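Local atomic coordinates of dephospho-CoA kinase (Mycobacterium paratuberculosis, PDB entry 6N39), a protein that probably catalyses the last step of coenzyme A biosynthesis, the ATP-dependent phosphorylation of the 3'-hydroxyl of dephospho-CoA, in a kinase domain fused to a UPF0157 (GrpB-like) domain. Residues Asp370-Lys375 with Lys393-Phe397; Gln352-Leu356 with Thr411-Pro415; Gln273-Leu279 with Ile343-Trp348; Arg145-Leu149 with Ala160-Ile164. One frame throughout, in Å; residues are numbered along the deposited sequence. Where two conformers were deposited one is given.

Interactions 1, 2 and 3 all belong to the C-terminal UPF0157 region, whereas interaction 4 lies in the kinase region on the other side of the chain's centre, with its own centre about 54, 51 and 49 Å from theirs. Interactions 2 and 3 have centres about 15 Å apart and touch directly: Ala354 CB packs 3.4 Å from Gln273 OE1, where helix 349-363 packs on strand 270-276 and on strand 339-345, which precedes it. Interaction 1, about 20 Å from interaction 2 between centres, is nested in the chain between the two segments of interaction 2. Interaction 4 alone approaches the predicted ATP site, the side chain of Leu149 coming within about 4 Å of Gly19.

Interaction 1 of 4, residues Asp370-Lys375 with Lys393-Phe397; sequences DYLAVK and KEPWF. With ACT (acetate ion), chain G; ACT (acetate ion), chain C.
Trp396 and Tyr371 meet as nearly parallel but slid rings: the planes differ by 11°, and the centroid of the Trp396 six-membered ring lies 4.7 Å from that of Tyr371, so overlap is slight. The tyrosine offers its CD1 side, and CD1 comes to 3.4 Å from CZ3 of Trp396. On the same indole face, toward the pyrrole end, Val374 adds a CH-pi contact, CG2 lying 3.9 Å from the centroid of the Trp396 five-membered ring. The tryptophan therefore spans one turn of helix 365-382, resting on Tyr371 and Val374, while its own helix, 386-411, runs roughly antiparallel (156° between the short axes). Phe397 completes an aromatic cluster, its CZ 3.6 Å from Tyr371 OH. The two helices are consecutive, so the contact closes a helical hairpin of the UPF0157 region; Phe357 of helix 349-363 packs edge-to-face on Tyr371.

Lys393 carries the polar side. Kinked at chi2 and at chi3 (-52°), its chain still reaches well away from its backbone, and NZ arrives at the edge of the Tyr371 ring and donates to OH at 3.1 Å. Tyr371 OH in turn donates to an acetate oxygen, a short bond of 2.5 Å in the ring plane. A second acetate bridges the lysines, with OXT 2.7 Å from Lys375 NZ and the other oxygen bound to Lys393 NZ. Lys375 NZ is held further by Ser255 and Ala265. Two ammonium groups and a phenol thus converge on carboxylates probably taken from the crystallisation liquor, which suggests a pocket edge suited to anions, bordered by an aromatic wall.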
loop_
_atom_site.group_PDB
_atom_site.type_symbol
_atom_site.label_atom_id
_atom_site.label_comp_id
_atom_site.label_asym_id
_atom_site.label_seq_id
_atom_site.Cartn_x
_atom_site.Cartn_y
_atom_site.Cartn_z
ATOM N N ASP A 370 -13.730 -29.021 5.578
ATOM C CA ASP A 370 -12.782 -29.663 6.490
ATOM C C ASP A 370 -11.857 -28.634 7.124
ATOM O O ASP A 370 -11.634 -28.641 8.346
ATOM C CB ASP A 370 -11.947 -30.709 5.750
ATOM C CG ASP A 370 -12.712 -31.969 5.446
ATOM O OD1 ASP A 370 -13.844 -32.126 5.949
ATOM O OD2 ASP A 370 -12.170 -32.808 4.694
ATOM N N TYR A 371 -11.298 -27.746 6.298
ATOM C CA TYR A 371 -10.366 -26.741 6.799
ATOM C C TYR A 371 -11.049 -25.814 7.791
ATOM O O TYR A 371 -10.487 -25.493 8.847
ATOM C CB TYR A 371 -9.784 -25.949 5.622
ATOM C CG TYR A 371 -8.668 -24.995 5.978
ATOM C CD1 TYR A 371 -7.791 -25.275 7.019
ATOM C CD2 TYR A 371 -8.487 -23.811 5.268
ATOM C CE1 TYR A 371 -6.760 -24.403 7.348
ATOM C CE2 TYR A 371 -7.456 -22.928 5.587
ATOM C CZ TYR A 371 -6.596 -23.236 6.630
ATOM O OH TYR A 371 -5.572 -22.378 6.963
ATOM N N LEU A 372 -12.270 -25.378 7.470
ATOM C CA LEU A 372 -13.009 -24.515 8.380
ATOM C C LEU A 372 -13.235 -25.194 9.724
ATOM O O LEU A 372 -13.090 -24.561 10.779
ATOM C CB LEU A 372 -14.338 -24.107 7.756
ATOM C CG LEU A 372 -15.184 -23.242 8.691
ATOM C CD1 LEU A 372 -14.459 -21.938 8.996
ATOM C CD2 LEU A 372 -16.547 -22.973 8.100
ATOM N N ALA A 373 -13.591 -26.482 9.709
ATOM C CA ALA A 373 -13.830 -27.176 10.973
ATOM C C ALA A 373 -12.550 -27.264 11.796
ATOM O O ALA A 373 -12.577 -27.094 13.026
ATOM C CB ALA A 373 -14.409 -28.568 10.719
ATOM N N VAL A 374 -11.417 -27.515 11.132
ATOM C CA VAL A 374 -10.144 -27.519 11.851
ATOM C C VAL A 374 -9.888 -26.154 12.480
ATOM O O VAL A 374 -9.473 -26.058 13.644
ATOM C CB VAL A 374 -8.988 -27.925 10.920
ATOM C CG1 VAL A 374 -7.663 -27.684 11.616
ATOM C CG2 VAL A 374 -9.102 -29.388 10.517
ATOM N N LYS A 375 -10.130 -25.080 11.718
ATOM C CA LYS A 375 -9.891 -23.737 12.238
ATOM C C LYS A 375 -10.771 -23.442 13.445
ATOM O O LYS A 375 -10.310 -22.848 14.425
ATOM C CB LYS A 375 -10.120 -22.686 11.148
ATOM C CG LYS A 375 -9.088 -22.702 10.032
ATOM C CD LYS A 375 -8.887 -21.312 9.468
ATOM C CE LYS A 375 -9.477 -21.163 8.089
ATOM N NZ LYS A 375 -9.330 -19.760 7.605
ATOM N N LYS A 393 -3.779 -26.438 14.497
ATOM C CA LYS A 393 -3.943 -26.500 13.043
ATOM C C LYS A 393 -2.873 -27.356 12.368
ATOM O O LYS A 393 -3.155 -28.037 11.374
ATOM C CB LYS A 393 -3.889 -25.100 12.420
ATOM C CG LYS A 393 -5.050 -24.190 12.723
ATOM C CD LYS A 393 -5.339 -23.265 11.531
ATOM C CE LYS A 393 -4.111 -22.519 11.026
ATOM N NZ LYS A 393 -4.415 -21.793 9.740
ATOM N N GLU A 394 -1.630 -27.281 12.843
ATOM C CA GLU A 394 -0.503 -27.736 12.026
ATOM C C GLU A 394 -0.610 -29.180 11.535
ATOM O O GLU A 394 -0.300 -29.415 10.354
ATOM C CB GLU A 394 0.814 -27.532 12.794
ATOM C CG GLU A 394 2.067 -27.668 11.912
ATOM C CD GLU A 394 2.036 -26.734 10.690
ATOM O OE1 GLU A 394 2.488 -27.162 9.600
ATOM O OE2 GLU A 394 1.552 -25.580 10.813
ATOM N N PRO A 395 -1.022 -30.170 12.332
ATOM C CA PRO A 395 -1.048 -31.541 11.789
ATOM C C PRO A 395 -1.932 -31.684 10.551
ATOM O O PRO A 395 -1.622 -32.496 9.675
ATOM C CB PRO A 395 -1.558 -32.384 12.970
ATOM C CG PRO A 395 -1.206 -31.586 14.187
ATOM C CD PRO A 395 -1.386 -30.142 13.762
ATOM N N TRP A 396 -3.001 -30.896 10.438
ATOM C CA TRP A 396 -3.900 -31.018 9.293
ATOM C C TRP A 396 -3.193 -30.713 7.972
ATOM O O TRP A 396 -3.541 -31.292 6.935
ATOM C CB TRP A 396 -5.101 -30.084 9.478
ATOM C CG TRP A 396 -6.101 -30.143 8.357
ATOM C CD1 TRP A 396 -7.133 -31.036 8.220
ATOM C CD2 TRP A 396 -6.166 -29.278 7.213
ATOM N NE1 TRP A 396 -7.839 -30.769 7.065
ATOM C CE2 TRP A 396 -7.264 -29.698 6.430
ATOM C CE3 TRP A 396 -5.407 -28.190 6.778
ATOM C CZ2 TRP A 396 -7.614 -29.068 5.231
ATOM C CZ3 TRP A 396 -5.770 -27.552 5.594
ATOM C CH2 TRP A 396 -6.859 -28.003 4.834
ATOM N N PHE A 397 -2.196 -29.820 7.984
ATOM C CA PHE A 397 -1.519 -29.475 6.738
ATOM C C PHE A 397 -0.763 -30.642 6.117
ATOM O O PHE A 397 -0.559 -30.627 4.910
ATOM C CB PHE A 397 -0.579 -28.281 6.936
ATOM C CG PHE A 397 -1.309 -26.988 7.064
ATOM C CD1 PHE A 397 -1.864 -26.378 5.946
ATOM C CD2 PHE A 397 -1.494 -26.402 8.304
ATOM C CE1 PHE A 397 -2.570 -25.184 6.060
ATOM C CE2 PHE A 397 -2.203 -25.208 8.428
ATOM C CZ PHE A 397 -2.737 -24.598 7.296
HETATM C C ACT G . -6.449 -18.724 9.283
HETATM O O ACT G . -6.293 -19.399 10.357
HETATM O OXT ACT G . -7.494 -18.129 8.831
HETATM C CH3 ACT G . -5.179 -18.607 8.369
HETATM C C ACT C . -4.137 -19.773 5.374
HETATM O O ACT C . -5.269 -20.330 5.476
HETATM O OXT ACT C . -3.885 -18.545 5.273
HETATM C CH3 ACT C . -2.868 -20.728 5.395
#

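Interaction 2 of 4, residues Gln352-Leu356 with Thr411-Pro415; sequences QFALL and TGWKP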
loop_
_atom_site.group_PDB
_atom_site.type_symbol
_atom_site.label_atom_id
_atom_site.label_comp_id
_atom_site.label_asym_id
_atom_site.label_seq_id
_atom_site.Cartn_x
_atom_site.Cartn_y
_atom_site.Cartn_z
ATOM N N GLN A 352 5.421 -23.262 -4.464
ATOM C CA GLN A 352 4.367 -23.873 -5.273
ATOM C C GLN A 352 3.111 -24.112 -4.443
ATOM O O GLN A 352 1.995 -23.819 -4.889
ATOM C CB GLN A 352 4.888 -25.180 -5.867
ATOM C CG GLN A 352 6.119 -24.974 -6.747
ATOM C CD GLN A 352 5.734 -24.764 -8.182
ATOM O OE1 GLN A 352 5.155 -25.656 -8.798
ATOM N NE2 GLN A 352 6.030 -23.574 -8.729
ATOM N N PHE A 353 3.289 -24.611 -3.218
ATOM C CA PHE A 353 2.154 -24.967 -2.378
ATOM C C PHE A 353 1.314 -23.748 -2.010
ATOM O O PHE A 353 0.086 -23.854 -1.919
ATOM C CB PHE A 353 2.645 -25.683 -1.110
ATOM C CG PHE A 353 1.528 -26.193 -0.253
ATOM C CD1 PHE A 353 0.494 -26.949 -0.822
ATOM C CD2 PHE A 353 1.495 -25.917 1.112
ATOM C CE1 PHE A 353 -0.551 -27.422 -0.045
ATOM C CE2 PHE A 353 0.463 -26.407 1.903
ATOM C CZ PHE A 353 -0.568 -27.159 1.325
ATOM N N ALA A 354 1.944 -22.586 -1.783
ATOM C CA ALA A 354 1.150 -21.405 -1.423
ATOM C C ALA A 354 0.145 -21.043 -2.520
ATOM O O ALA A 354 -0.985 -20.615 -2.230
ATOM C CB ALA A 354 2.072 -20.213 -1.119
ATOM N N LEU A 355 0.535 -21.207 -3.787
ATOM C CA LEU A 355 -0.374 -20.943 -4.907
ATOM C C LEU A 355 -1.394 -22.076 -5.078
ATOM O O LEU A 355 -2.610 -21.841 -5.296
ATOM C CB LEU A 355 0.460 -20.753 -6.185
ATOM C CG LEU A 355 1.516 -19.628 -6.170
ATOM C CD1 LEU A 355 2.365 -19.637 -7.423
ATOM C CD2 LEU A 355 0.872 -18.237 -6.019
ATOM N N LEU A 356 -0.903 -23.316 -4.951
ATOM C CA LEU A 356 -1.768 -24.477 -5.133
ATOM C C LEU A 356 -2.892 -24.496 -4.100
ATOM O O LEU A 356 -4.020 -24.866 -4.418
ATOM C CB LEU A 356 -0.940 -25.764 -5.042
ATOM C CG LEU A 356 -1.724 -27.084 -4.973
ATOM C CD1 LEU A 356 -2.616 -27.262 -6.208
ATOM C CD2 LEU A 356 -0.798 -28.325 -4.809
ATOM N N THR A 411 -5.668 -32.954 -12.135
ATOM C CA THR A 411 -6.188 -31.920 -13.021
ATOM C C THR A 411 -5.119 -31.286 -13.904
ATOM O O THR A 411 -5.444 -30.395 -14.690
ATOM C CB THR A 411 -6.875 -30.816 -12.201
ATOM O OG1 THR A 411 -5.924 -30.247 -11.298
ATOM C CG2 THR A 411 -8.041 -31.382 -11.402
ATOM N N GLY A 412 -3.859 -31.699 -13.789
ATOM C CA GLY A 412 -2.810 -31.020 -14.536
ATOM C C GLY A 412 -2.615 -29.575 -14.121
ATOM O O GLY A 412 -2.330 -28.718 -14.965
ATOM N N TRP A 413 -2.776 -29.285 -12.837
ATOM C CA TRP A 413 -2.636 -27.919 -12.346
ATOM C C TRP A 413 -1.251 -27.355 -12.643
ATOM O O TRP A 413 -0.230 -28.008 -12.415
ATOM C CB TRP A 413 -2.879 -27.892 -10.835
ATOM C CG TRP A 413 -2.674 -26.547 -10.217
ATOM C CD1 TRP A 413 -3.590 -25.531 -10.148
ATOM C CD2 TRP A 413 -1.483 -26.060 -9.572
ATOM N NE1 TRP A 413 -3.050 -24.457 -9.481
ATOM C CE2 TRP A 413 -1.757 -24.747 -9.128
ATOM C CE3 TRP A 413 -0.218 -26.605 -9.325
ATOM C CZ2 TRP A 413 -0.809 -23.968 -8.457
ATOM C CZ3 TRP A 413 0.721 -25.838 -8.651
ATOM C CH2 TRP A 413 0.418 -24.531 -8.219
ATOM N N LYS A 414 -1.218 -26.115 -13.125
ATOM C CA LYS A 414 0.013 -25.368 -13.330
ATOM C C LYS A 414 -0.145 -23.983 -12.722
ATOM O O LYS A 414 -1.208 -23.373 -12.852
ATOM C CB LYS A 414 0.355 -25.229 -14.821
ATOM C CG LYS A 414 0.560 -26.551 -15.540
ATOM C CD LYS A 414 1.685 -27.356 -14.903
ATOM C CE LYS A 414 1.884 -28.704 -15.595
ATOM N NZ LYS A 414 2.679 -29.643 -14.744
ATOM N N PRO A 415 0.893 -23.456 -12.060
ATOM C CA PRO A 415 0.755 -22.121 -11.475
ATOM C C PRO A 415 0.837 -21.026 -12.525
ATOM O O PRO A 415 1.348 -21.213 -13.645
ATOM C CB PRO A 415 1.933 -22.040 -10.489
ATOM C CG PRO A 415 2.956 -22.990 -11.045
ATOM C CD PRO A 415 2.198 -24.079 -11.762
ATOM O OXT PRO A 415 0.366 -19.920 -12.263
#
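Leu356 lies over one face of the Trp413 indole, the two side chains crossing at a slant. Its CD1 sits 3.7 Å above the centre of the ring system, and its CB makes a CH-pi contact, 3.9 Å from the centroid of the six-membered ring and 20° off the normal. With CG of Leu356 anti to the backbone N (chi1 170°), the chi2 turn then lays CD1 over the indole. The opposite face is met by the chain's own terminus, Pro415 N standing 3.9 Å above the plane toward the rim. This places the C-terminal tail of the UPF0157 region: after helix 386-411, Gly412 breaks helical geometry with a positive phi of 64°, and the tail turns back across helix 349-363. The benzo end of the indole reaches the helix backbone, CZ2 being 3.5 Å from Leu356 CA, while at the pyrrole end NE1 bonds to Asp359. Beyond the indole, Leu355 crosses Pro415 at about a right angle, CD1 to CB 3.9 Å. Gln352 bends at chi2 to bring NE2 within 3.9 Å of Pro415 CG, and its OE1 is bonded to Thr312. The terminal carboxylate of Pro415 forms a salt bridge with Arg249 of strand 249-253.

Interaction 3 of 4, residues Gln273-Leu279 with Ile343-Trp348; sequences QITVESL and IRVDGW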
loop_
_atom_site.group_PDB
_atom_site.type_symbol
_atom_site.label_atom_id
_atom_site.label_comp_id
_atom_site.label_asym_id
_atom_site.label_seq_id
_atom_site.Cartn_x
_atom_site.Cartn_y
_atom_site.Cartn_z
ATOM N N GLN A 273 2.477 -13.646 -1.221
ATOM C CA GLN A 273 3.751 -14.278 -1.540
ATOM C C GLN A 273 4.455 -13.488 -2.637
ATOM O O GLN A 273 3.878 -13.251 -3.702
ATOM C CB GLN A 273 3.559 -15.734 -1.986
ATOM C CG GLN A 273 4.886 -16.398 -2.357
ATOM C CD GLN A 273 4.734 -17.858 -2.703
ATOM O OE1 GLN A 273 4.998 -18.732 -1.869
ATOM N NE2 GLN A 273 4.306 -18.144 -3.946
ATOM N N ILE A 274 5.699 -13.098 -2.376
ATOM C CA ILE A 274 6.618 -12.620 -3.402
ATOM C C ILE A 274 7.495 -13.792 -3.823
ATOM O O ILE A 274 8.200 -14.381 -2.982
ATOM C CB ILE A 274 7.484 -11.462 -2.881
ATOM C CG1 ILE A 274 6.612 -10.299 -2.374
ATOM C CG2 ILE A 274 8.453 -11.004 -3.967
ATOM C CD1 ILE A 274 7.440 -9.192 -1.690
ATOM N N THR A 275 7.458 -14.133 -5.114
ATOM C CA THR A 275 8.333 -15.153 -5.669
ATOM C C THR A 275 9.617 -14.495 -6.165
ATOM O O THR A 275 9.558 -13.540 -6.943
ATOM C CB THR A 275 7.637 -15.902 -6.818
ATOM O OG1 THR A 275 6.511 -16.631 -6.311
ATOM C CG2 THR A 275 8.585 -16.885 -7.460
ATOM N N VAL A 276 10.769 -14.991 -5.701
ATOM C CA VAL A 276 12.069 -14.454 -6.100
ATOM C C VAL A 276 12.874 -15.571 -6.741
ATOM O O VAL A 276 12.478 -16.735 -6.735
ATOM C CB VAL A 276 12.851 -13.831 -4.920
ATOM C CG1 VAL A 276 12.070 -12.652 -4.326
ATOM C CG2 VAL A 276 13.129 -14.895 -3.828
ATOM N N GLU A 277 14.034 -15.208 -7.290
ATOM C CA GLU A 277 14.820 -16.221 -7.979
ATOM C C GLU A 277 15.805 -16.945 -7.065
ATOM O O GLU A 277 16.291 -18.012 -7.451
ATOM C CB GLU A 277 15.561 -15.604 -9.167
ATOM C CG GLU A 277 16.913 -15.042 -8.859
ATOM C CD GLU A 277 17.588 -14.459 -10.090
ATOM O OE1 GLU A 277 18.407 -13.526 -9.931
ATOM O OE2 GLU A 277 17.291 -14.928 -11.214
ATOM N N SER A 278 16.078 -16.421 -5.867
ATOM C CA SER A 278 17.055 -17.002 -4.945
ATOM C C SER A 278 16.861 -16.374 -3.569
ATOM O O SER A 278 16.220 -15.330 -3.431
ATOM C CB SER A 278 18.488 -16.745 -5.420
ATOM O OG SER A 278 18.753 -15.358 -5.240
ATOM N N LEU A 279 17.469 -16.991 -2.551
ATOM C CA LEU A 279 17.422 -16.383 -1.223
ATOM C C LEU A 279 18.301 -15.131 -1.143
ATOM O O LEU A 279 17.997 -14.221 -0.365
ATOM C CB LEU A 279 17.827 -17.403 -0.150
ATOM C CG LEU A 279 16.870 -18.580 0.121
ATOM C CD1 LEU A 279 17.480 -19.593 1.062
ATOM C CD2 LEU A 279 15.542 -18.082 0.678
ATOM N N ILE A 343 8.394 -14.560 1.328
ATOM C CA ILE A 343 9.298 -14.446 0.186
ATOM C C ILE A 343 9.876 -15.831 -0.055
ATOM O O ILE A 343 10.633 -16.347 0.784
ATOM C CB ILE A 343 10.411 -13.426 0.437
ATOM C CG1 ILE A 343 9.820 -12.112 0.976
ATOM C CG2 ILE A 343 11.218 -13.188 -0.845
ATOM C CD1 ILE A 343 10.861 -11.047 1.191
ATOM N N ARG A 344 9.521 -16.422 -1.200
ATOM C CA ARG A 344 9.842 -17.810 -1.499
ATOM C C ARG A 344 10.454 -17.913 -2.890
ATOM O O ARG A 344 10.193 -17.077 -3.767
ATOM C CB ARG A 344 8.584 -18.706 -1.391
ATOM C CG ARG A 344 7.939 -18.715 0.032
ATOM C CD ARG A 344 7.117 -20.011 0.220
ATOM N NE ARG A 344 6.518 -20.127 1.548
ATOM C CZ ARG A 344 5.348 -19.606 1.895
ATOM N NH1 ARG A 344 4.640 -18.907 1.006
ATOM N NH2 ARG A 344 4.884 -19.781 3.137
ATOM N N VAL A 345 11.275 -18.948 -3.080
ATOM C CA VAL A 345 12.076 -19.106 -4.290
ATOM C C VAL A 345 11.266 -19.844 -5.354
ATOM O O VAL A 345 10.682 -20.901 -5.085
ATOM C CB VAL A 345 13.387 -19.852 -3.982
ATOM C CG1 VAL A 345 14.184 -20.115 -5.278
ATOM C CG2 VAL A 345 14.249 -19.052 -2.973
ATOM N N ASP A 346 11.270 -19.298 -6.567
ATOM C CA ASP A 346 10.650 -19.843 -7.776
ATOM C C ASP A 346 10.850 -21.351 -7.923
ATOM O O ASP A 346 11.974 -21.819 -8.109
ATOM C CB ASP A 346 11.268 -19.124 -8.988
ATOM C CG ASP A 346 10.537 -19.435 -10.311
ATOM O OD1 ASP A 346 9.332 -19.746 -10.269
ATOM O OD2 ASP A 346 11.187 -19.375 -11.382
ATOM N N GLY A 347 9.755 -22.114 -7.875
ATOM C CA GLY A 347 9.795 -23.545 -8.077
ATOM C C GLY A 347 9.979 -24.381 -6.815
ATOM O O GLY A 347 9.684 -25.578 -6.835
ATOM N N TRP A 348 10.464 -23.798 -5.722
ATOM C CA TRP A 348 10.630 -24.574 -4.496
ATOM C C TRP A 348 9.269 -24.998 -3.937
ATOM O O TRP A 348 8.257 -24.337 -4.183
ATOM C CB TRP A 348 11.393 -23.768 -3.451
ATOM C CG TRP A 348 12.864 -23.599 -3.769
ATOM C CD1 TRP A 348 13.501 -23.848 -4.969
ATOM C CD2 TRP A 348 13.864 -23.092 -2.882
ATOM N NE1 TRP A 348 14.843 -23.543 -4.861
ATOM C CE2 TRP A 348 15.089 -23.072 -3.594
ATOM C CE3 TRP A 348 13.842 -22.654 -1.549
ATOM C CZ2 TRP A 348 16.288 -22.648 -3.008
ATOM C CZ3 TRP A 348 15.038 -22.215 -0.967
ATOM C CH2 TRP A 348 16.244 -22.218 -1.701
#
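Val276 CG1 and Ile343 CG2 touch at 3.6 Å at the apolar centre of a parallel strand pair, the two middle strands of the mixed sheet in the GrpB-like region. Ala282 of helix 279-284 packs on both residues. Further along the same face Val345 CG2 meets Leu279 CD2 at 4.0 Å, the two side chains crossing at about a right angle. Leu279 CD1 reaches the edge of the Trp348 ring, and Val345 CB lies over the centre of that ring, brought there by the type II turn Val345-Trp348.

The backbones show regular parallel registry, Ile274 beside Ile343, Thr275 beside Arg344 and Val276 beside Val345. Two carbonyls of strand 270-276 accept from the other segment: Ile274 O from Arg344 N and Val276 O from Asp346 N (2.8 Å, 174° at the hydrogen), with Val276 N returning a bond to Arg344 O. Thr275 and Arg344 point to the other face, where helix 349-363 packs; Thr275 OG1 bonds to Gln351, and Thr275 CG2 lies 3.6 Å from Asp346 CA.

At the polar edge Gln273 extends fully and meets Arg344, whose NE forms a salt bridge with Asp303. Amide and guanidinium planes stand 71° apart, and Arg344 NH1 donates to Gln273 OE1 at 2.9 Å, the oxygen lying near the guanidinium plane but the donor tilted 26° from the carbonyl plane.

Interaction 4 of 4, residues Arg145-Leu149 with Ala160-Ile164; sequences RLRRL and ARARI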
loop_
_atom_site.group_PDB
_atom_site.type_symbol
_atom_site.label_atom_id
_atom_site.label_comp_id
_atom_site.label_asym_id
_atom_site.label_seq_id
_atom_site.Cartn_x
_atom_site.Cartn_y
_atom_site.Cartn_z
ATOM N N ARG A 145 -19.131 19.858 -1.471
ATOM C CA ARG A 145 -18.017 20.351 -2.275
ATOM C C ARG A 145 -18.449 21.525 -3.139
ATOM O O ARG A 145 -17.721 22.524 -3.261
ATOM C CB ARG A 145 -17.459 19.222 -3.145
ATOM C CG ARG A 145 -16.961 18.019 -2.346
ATOM C CD ARG A 145 -16.637 16.846 -3.259
ATOM N NE ARG A 145 -15.574 17.179 -4.198
ATOM C CZ ARG A 145 -15.272 16.458 -5.269
ATOM N NH1 ARG A 145 -15.959 15.360 -5.542
ATOM N NH2 ARG A 145 -14.286 16.839 -6.066
ATOM N N LEU A 146 -19.640 21.421 -3.738
ATOM C CA LEU A 146 -20.169 22.496 -4.569
ATOM C C LEU A 146 -20.373 23.766 -3.763
ATOM O O LEU A 146 -19.955 24.850 -4.184
ATOM C CB LEU A 146 -21.486 22.064 -5.205
ATOM C CG LEU A 146 -21.365 21.252 -6.483
ATOM C CD1 LEU A 146 -22.729 20.712 -6.869
ATOM C CD2 LEU A 146 -20.787 22.129 -7.581
ATOM N N ARG A 147 -21.071 23.660 -2.625
ATOM C CA ARG A 147 -21.285 24.834 -1.786
ATOM C C ARG A 147 -19.959 25.481 -1.417
ATOM O O ARG A 147 -19.817 26.705 -1.492
ATOM C CB ARG A 147 -22.074 24.460 -0.530
ATOM N N ARG A 148 -18.959 24.669 -1.072
ATOM C CA ARG A 148 -17.676 25.233 -0.661
ATOM C C ARG A 148 -16.994 25.961 -1.814
ATOM O O ARG A 148 -16.498 27.078 -1.639
ATOM C CB ARG A 148 -16.779 24.137 -0.082
ATOM C CG ARG A 148 -17.360 23.513 1.188
ATOM C CD ARG A 148 -16.284 23.024 2.169
ATOM N NE ARG A 148 -15.818 21.682 1.867
ATOM C CZ ARG A 148 -15.845 20.651 2.709
ATOM N NH1 ARG A 148 -16.306 20.779 3.950
ATOM N NH2 ARG A 148 -15.391 19.480 2.300
ATOM N N LEU A 149 -17.005 25.374 -3.014
ATOM C CA LEU A 149 -16.317 26.011 -4.136
ATOM C C LEU A 149 -17.041 27.278 -4.587
ATOM O O LEU A 149 -16.411 28.323 -4.790
ATOM C CB LEU A 149 -16.168 25.027 -5.295
ATOM C CG LEU A 149 -15.173 23.883 -5.061
ATOM C CD1 LEU A 149 -15.294 22.881 -6.182
ATOM C CD2 LEU A 149 -13.740 24.390 -4.960
ATOM N N ALA A 160 -17.580 24.951 -11.467
ATOM C CA ALA A 160 -17.203 24.037 -10.398
ATOM C C ALA A 160 -17.583 22.607 -10.754
ATOM O O ALA A 160 -16.781 21.682 -10.583
ATOM C CB ALA A 160 -17.856 24.462 -9.082
ATOM N N ARG A 161 -18.801 22.408 -11.264
ATOM C CA ARG A 161 -19.240 21.057 -11.596
ATOM C C ARG A 161 -18.369 20.453 -12.689
ATOM O O ARG A 161 -18.019 19.269 -12.626
ATOM C CB ARG A 161 -20.707 21.059 -12.019
ATOM C CG ARG A 161 -21.635 21.764 -11.047
ATOM C CD ARG A 161 -23.095 21.558 -11.415
ATOM N NE ARG A 161 -23.626 20.362 -10.770
ATOM C CZ ARG A 161 -24.472 20.380 -9.746
ATOM N NH1 ARG A 161 -24.903 21.540 -9.260
ATOM N NH2 ARG A 161 -24.893 19.239 -9.214
ATOM N N ALA A 162 -17.995 21.255 -13.694
ATOM C CA ALA A 162 -17.131 20.744 -14.755
ATOM C C ALA A 162 -15.747 20.399 -14.220
ATOM O O ALA A 162 -15.178 19.355 -14.562
ATOM C CB ALA A 162 -17.035 21.761 -15.892
ATOM N N ARG A 163 -15.187 21.275 -13.382
ATOM C CA ARG A 163 -13.878 21.015 -12.791
ATOM C C ARG A 163 -13.899 19.749 -11.946
ATOM O O ARG A 163 -12.931 18.980 -11.939
ATOM C CB ARG A 163 -13.443 22.215 -11.949
ATOM C CG ARG A 163 -13.018 23.450 -12.753
ATOM C CD ARG A 163 -11.658 23.922 -12.273
ATOM N NE ARG A 163 -10.777 22.770 -12.064
ATOM C CZ ARG A 163 -9.672 22.784 -11.323
ATOM N NH1 ARG A 163 -8.945 21.681 -11.198
ATOM N NH2 ARG A 163 -9.297 23.895 -10.704
ATOM N N ILE A 164 -14.997 19.526 -11.220
ATOM C CA ILE A 164 -15.147 18.324 -10.405
ATOM C C ILE A 164 -15.230 17.091 -11.293
ATOM O O ILE A 164 -14.574 16.074 -11.035
ATOM C CB ILE A 164 -16.391 18.445 -9.506
ATOM C CG1 ILE A 164 -16.137 19.436 -8.363
ATOM C CG2 ILE A 164 -16.809 17.073 -8.978
ATOM C CD1 ILE A 164 -17.358 19.718 -7.496
HETATM O O HOH W 1 -13.394 15.667 -8.356
#
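Arg145 NH2 is gripped by two oxygens, Ile18 O, next to the predicted ATP-binding loop, and a water 2.7 Å away, and that water passes the contact across to Ile164 O at 3.0 Å. The water lies at the edge of the guanidinium, in its plane, whereas one face of the same group is covered by Ile164 CG1, 3.9 Å from NH2 of Arg145. A bend at chi3 (62°) turns the end of the arginine over the isoleucine.

Behind this polar link the two helices, 142-153 and 157-165, cross at 124° with their short axes 10.5 Å apart at closest. Leu149 CD1 meets Ile164 CD1 at 4.0 Å. Ala160 gives the closest backbone approach and offers its CB to both leucines, lying 4.0 Å from Leu146 CD2. On the outer side Leu146 crosses Arg161 at about a right angle, with CD1 standing 3.2 Å above one face of the Arg161 guanidinium, toward its rim; NH1 of that arginine forms a salt bridge with Glu157.

The pair follows strand 135-139 of the parallel kinase sheet, a position consistent with the LID region of P-loop kinases. Leu149 comes close to Gly19 of the predicted ATP site, and Arg148 NE bonds to Gly19 O. The guanidinium groups of Arg145 and Arg161 each turn a flat face to an aliphatic chain and spend N-H groups on oxygens. Helix 142-153 is thus bonded to the nucleotide loop through Arg145 and Arg148, while helix 157-165 joins it through apolar packing and the water.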